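Carbohydrate-binding protein (Flavonifractor plautii, PDB 6N1B) probably removes the acetyl group from the terminal N-acetylgalactosamine of the A blood group antigen, leaving galactosamine, and is seen holding the related B trisaccharide. Local coordinates at residues Ala28-Pro33 against Ala392-Val397; Ile107-Pro112 against Arg151-Tyr156. One frame throughout, in Å; residues are numbered along the deposited sequence.

Contact 1: Ala28-Pro33 against Ala392-Val397; sequences ALNKAP and AENSFV
N394 reaches across to A28 through its amide: ND2 donates to A28 O at 2.9 Å, with the N-H almost straight at its acceptor (172°). The oxygen lies in the plane of the N394 amide, whereas the donor stands well above the carbonyl plane of A28. This reach depends on the first torsion of N394, which sets CG anti to the backbone N (chi1 -157°), while OD1 folds back to take a weak bond from S395 N, so both ends of the amide are engaged. Next to it the backbones pair in antiparallel fashion. N30 and E393 form a hydrogen-bonded pair, N30 N to E393 O at 2.9 Å and E393 N to N30 O at 3.0 Å; K31 and A392 follow as a non-hydrogen-bonded pair, where A392 CA also sends a C-H toward N30 O at 3.3 Å. These bonds add the short strand 30-31 to the outer edge of strand 385-395. The N-terminal strand thereby completes the sheet built by the last strands of the five-bladed beta-propeller, the Velcro closure of such folds. On the face that carries K31 and A392, A392 CB lies 3.9 Å from K31 CA; L29, just before the strand, brings its CB to 4.0 Å from A392 CB. L29 CD2 slants across to N394 CB, also at 4.0 Å. Further out, L29 rests on V354 of strand 351-361 and on L320, and A28 touches V402 and L403 of helix 396-404. K31 is extended beyond CB, and its NZ forms a salt bridge with D330 and a hydrogen bond with S322 O. Where strand 385-395 ends, S395 N-caps the helix, its OG accepting from E398 N.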
# COMPACT_ATOMS: atom_id res chain seq x y z
N ALA A 28 8.96 -9.51 16.39
CA ALA A 28 7.53 -9.63 16.07
C ALA A 28 7.28 -10.23 14.73
O ALA A 28 6.38 -11.04 14.58
CB ALA A 28 6.78 -8.39 16.25
N LEU A 29 8.08 -9.87 13.72
CA LEU A 29 8.10 -10.53 12.42
C LEU A 29 9.51 -10.94 12.09
O LEU A 29 10.44 -10.26 12.44
CB LEU A 29 7.54 -9.61 11.33
CG LEU A 29 6.10 -9.14 11.44
CD1 LEU A 29 5.79 -8.07 10.38
CD2 LEU A 29 5.10 -10.26 11.39
N ASN A 30 9.63 -12.05 11.33
CA ASN A 30 10.94 -12.51 10.85
C ASN A 30 11.14 -12.04 9.44
O ASN A 30 10.38 -12.46 8.53
CB ASN A 30 10.92 -14.03 10.92
CG ASN A 30 10.82 -14.53 12.38
OD1 ASN A 30 9.89 -15.41 12.61
ND2 ASN A 30 11.58 -14.02 13.22
N LYS A 31 12.09 -11.15 9.22
CA LYS A 31 12.38 -10.64 7.85
C LYS A 31 13.06 -11.73 7.04
O LYS A 31 13.97 -12.42 7.50
CB LYS A 31 13.32 -9.44 7.99
CG LYS A 31 12.71 -8.23 8.66
CD LYS A 31 13.81 -7.16 8.93
CE LYS A 31 13.29 -5.88 9.46
NZ LYS A 31 14.36 -4.86 9.59
N ALA A 32 12.57 -11.85 5.81
CA ALA A 32 13.21 -12.74 4.86
C ALA A 32 14.51 -12.09 4.41
O ALA A 32 14.59 -10.91 4.23
CB ALA A 32 12.34 -13.02 3.64
N PRO A 33 15.57 -12.89 4.18
CA PRO A 33 16.82 -12.31 3.65
C PRO A 33 16.62 -11.63 2.29
O PRO A 33 15.76 -12.10 1.52
CB PRO A 33 17.72 -13.56 3.48
CG PRO A 33 17.07 -14.68 4.13
CD PRO A 33 15.61 -14.36 4.37
N ALA A 392 8.39 -10.08 5.23
CA ALA A 392 8.54 -10.61 6.56
C ALA A 392 7.32 -11.43 6.93
O ALA A 392 6.25 -11.23 6.37
CB ALA A 392 8.74 -9.43 7.49
N GLU A 393 7.48 -12.30 7.94
CA GLU A 393 6.39 -13.21 8.24
C GLU A 393 6.49 -13.69 9.66
O GLU A 393 7.64 -13.80 10.20
CB GLU A 393 6.53 -14.47 7.32
CG GLU A 393 5.32 -15.44 7.34
CD GLU A 393 5.66 -16.67 6.44
OE1 GLU A 393 5.63 -16.47 5.19
OE2 GLU A 393 5.89 -17.73 7.04
N ASN A 394 5.38 -14.07 10.28
CA ASN A 394 5.46 -14.82 11.55
C ASN A 394 4.08 -15.47 11.75
O ASN A 394 3.07 -15.00 11.17
CB ASN A 394 5.79 -13.90 12.76
CG ASN A 394 6.43 -14.63 13.92
OD1 ASN A 394 6.59 -15.89 13.88
ND2 ASN A 394 6.84 -13.88 14.91
N SER A 395 4.04 -16.44 12.66
CA SER A 395 2.80 -16.86 13.26
C SER A 395 2.10 -15.65 13.89
O SER A 395 2.78 -14.85 14.55
CB SER A 395 3.14 -17.91 14.38
OG SER A 395 2.35 -17.93 15.44
N PHE A 396 0.81 -15.56 13.68
CA PHE A 396 0.03 -14.47 14.32
C PHE A 396 0.19 -14.56 15.86
O PHE A 396 0.46 -13.50 16.51
CB PHE A 396 -1.43 -14.62 13.95
CG PHE A 396 -2.31 -13.61 14.69
CD1 PHE A 396 -2.37 -12.33 14.29
CD2 PHE A 396 -3.07 -13.99 15.79
CE1 PHE A 396 -3.22 -11.38 14.96
CE2 PHE A 396 -3.81 -13.06 16.46
CZ PHE A 396 -3.85 -11.79 16.05
N VAL A 397 0.13 -15.76 16.44
CA VAL A 397 0.24 -15.86 17.88
C VAL A 397 1.63 -15.43 18.34
O VAL A 397 1.75 -14.70 19.33
CB VAL A 397 -0.12 -17.31 18.35
CG1 VAL A 397 0.26 -17.58 19.76
CG2 VAL A 397 -1.59 -17.59 18.09

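Contact 2: Ile107-Pro112 against Arg151-Tyr156; sequences IEPQPP and RLRISY
In E108 the first torsion (170°) turns CG away from the backbone N, and a bend at chi2 (64°) then carries the carboxylate to R153, whose chain is extended from CG to NE; the two side chains cross at about a right angle. R153 lies on strand 148-155 in the second blade of the five-bladed beta-propeller, and E108 on the loop that passes from the first blade into strand 116-126 of the second. The salt bridge is side-on: R153 NE and R153 NH2 both donate to E108 OE1, each at 2.9 Å, in a forked grip on one oxygen. Neither bond is straight, as expected when two nitrogens share an acceptor. OE1 sits close to the guanidinium plane, but the carboxylate is turned 48° from it. I107 O lies over a face of the same guanidinium, 3.3 Å from R153 NE, where it is no hydrogen-bond partner but would still favour the positive charge. P109 CD approaches R153 NH2 to 3.8 Å. Outside the two segments, R153 NH1 and NH2 bond to the backbone oxygens of W161 and G188, so this buried group is fixed from several directions, and its charge is met by that of E108. W136 of strand 131-140 touches E108, R151 and R153, and N118 also packs on E108. R151, engaged by a salt bridge with E149 and a cation-pi contact with W138, leaves NH1 4.3 Å from E108 OE2, too far for a salt bridge. One water spans the gap, accepting from R151 NH1 at 2.9 Å within the guanidinium plane and donating to E108 OE2 at 2.7 Å.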
# COMPACT_ATOMS: atom_id res chain seq x y z
N ILE A 107 0.56 1.20 -15.47
CA ILE A 107 -0.84 1.17 -15.88
C ILE A 107 -1.44 2.54 -15.94
O ILE A 107 -2.49 2.75 -16.52
CB ILE A 107 -1.68 0.14 -15.10
CG1 ILE A 107 -1.79 0.45 -13.60
CG2 ILE A 107 -1.15 -1.27 -15.35
CD1 ILE A 107 -3.05 -0.10 -12.93
N GLU A 108 -0.87 3.49 -15.22
CA GLU A 108 -1.23 4.91 -15.23
C GLU A 108 -0.01 5.67 -15.73
O GLU A 108 1.08 5.41 -15.21
CB GLU A 108 -1.66 5.36 -13.85
CG GLU A 108 -1.83 6.86 -13.68
CD GLU A 108 -2.95 7.50 -14.54
OE1 GLU A 108 -3.78 6.73 -15.04
OE2 GLU A 108 -2.93 8.76 -14.60
N PRO A 109 -0.16 6.53 -16.75
CA PRO A 109 1.05 7.08 -17.34
C PRO A 109 1.89 8.01 -16.47
O PRO A 109 1.39 8.67 -15.55
CB PRO A 109 0.52 7.84 -18.60
CG PRO A 109 -0.91 7.95 -18.40
CD PRO A 109 -1.38 6.90 -17.46
N GLN A 110 3.15 8.13 -16.86
CA GLN A 110 3.98 9.15 -16.33
C GLN A 110 3.34 10.52 -16.54
O GLN A 110 2.94 10.88 -17.67
CB GLN A 110 5.36 9.04 -17.03
CG GLN A 110 6.35 10.03 -16.53
CD GLN A 110 7.77 9.78 -17.02
OE1 GLN A 110 8.26 8.66 -16.84
NE2 GLN A 110 8.37 10.78 -17.63
N PRO A 111 3.30 11.38 -15.51
CA PRO A 111 2.78 12.73 -15.70
C PRO A 111 3.59 13.54 -16.69
O PRO A 111 4.81 13.30 -16.93
CB PRO A 111 2.87 13.37 -14.30
CG PRO A 111 2.73 12.22 -13.38
CD PRO A 111 3.52 11.11 -14.09
N PRO A 112 3.02 14.63 -17.22
CA PRO A 112 3.78 15.39 -18.29
C PRO A 112 4.84 16.31 -17.75
O PRO A 112 5.56 16.87 -18.56
CB PRO A 112 2.56 16.24 -18.96
CG PRO A 112 1.58 16.39 -17.89
CD PRO A 112 1.62 15.04 -17.15
N ARG A 151 -7.78 8.21 -7.52
CA ARG A 151 -8.18 7.70 -8.85
C ARG A 151 -8.22 6.18 -8.82
O ARG A 151 -7.71 5.54 -7.91
CB ARG A 151 -7.21 8.23 -9.87
CG ARG A 151 -7.27 9.74 -10.02
CD ARG A 151 -6.25 10.34 -11.01
NE ARG A 151 -6.50 11.74 -11.17
CZ ARG A 151 -5.94 12.53 -12.11
NH1 ARG A 151 -4.88 12.09 -12.77
NH2 ARG A 151 -6.50 13.69 -12.40
N LEU A 152 -8.86 5.65 -9.85
CA LEU A 152 -9.23 4.22 -9.91
C LEU A 152 -9.17 3.71 -11.34
O LEU A 152 -9.70 4.38 -12.28
CB LEU A 152 -10.63 4.07 -9.38
CG LEU A 152 -11.37 2.75 -9.56
CD1 LEU A 152 -10.67 1.59 -8.85
CD2 LEU A 152 -12.81 2.87 -9.09
N ARG A 153 -8.51 2.57 -11.49
CA ARG A 153 -8.60 1.79 -12.76
C ARG A 153 -9.00 0.37 -12.35
O ARG A 153 -8.52 -0.18 -11.38
CB ARG A 153 -7.23 1.74 -13.48
CG ARG A 153 -6.91 3.06 -14.23
CD ARG A 153 -5.49 3.03 -14.82
NE ARG A 153 -5.20 4.27 -15.55
CZ ARG A 153 -5.32 4.46 -16.87
NH1 ARG A 153 -5.72 3.50 -17.67
NH2 ARG A 153 -5.02 5.66 -17.39
N ILE A 154 -9.87 -0.23 -13.20
CA ILE A 154 -10.42 -1.57 -12.95
C ILE A 154 -9.94 -2.52 -14.07
O ILE A 154 -9.73 -2.07 -15.24
CB ILE A 154 -11.96 -1.47 -12.94
CG1 ILE A 154 -12.43 -0.66 -11.74
CG2 ILE A 154 -12.67 -2.84 -13.00
CD1 ILE A 154 -13.85 -0.16 -11.79
N SER A 155 -9.76 -3.80 -13.71
CA SER A 155 -9.41 -4.77 -14.73
C SER A 155 -10.23 -6.05 -14.54
O SER A 155 -10.40 -6.52 -13.39
CB SER A 155 -7.92 -5.12 -14.65
OG SER A 155 -7.49 -6.04 -15.67
N TYR A 156 -10.65 -6.61 -15.68
CA TYR A 156 -11.22 -7.92 -15.76
C TYR A 156 -10.22 -9.06 -16.09
O TYR A 156 -10.47 -10.23 -15.69
CB TYR A 156 -12.37 -7.96 -16.74
CG TYR A 156 -13.51 -7.05 -16.48
CD1 TYR A 156 -14.40 -7.34 -15.41
CD2 TYR A 156 -13.79 -5.94 -17.21
CE1 TYR A 156 -15.55 -6.55 -15.22
CE2 TYR A 156 -14.94 -5.14 -17.03
CZ TYR A 156 -15.83 -5.47 -16.02
OH TYR A 156 -16.97 -4.73 -15.81
O HOH W 1 -3.07 9.93 -12.14

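How the contacts relate
The contacts lie on opposite sides of the chain's centre, their centres 32 Å and their nearest atoms about 24 Å apart, and they share no sheet. Contact 1 joins the two ends of the modelled propeller chain, 359 residues apart at their nearer ends, in the last blade; 107-112 and 151-156 both fall between its segments and belong to the junction of the first and second blades. One contact thus closes the ring of blades, and the other fastens the connection between two blades to the second of them. In contact 2 the side chain of R151 lies about 13 Å from the bound alpha-D-galactopyranose, and the loop leads into strand 116-126, which carries the glycan-pocket residues H117 and C119 and the calcium ligand D120.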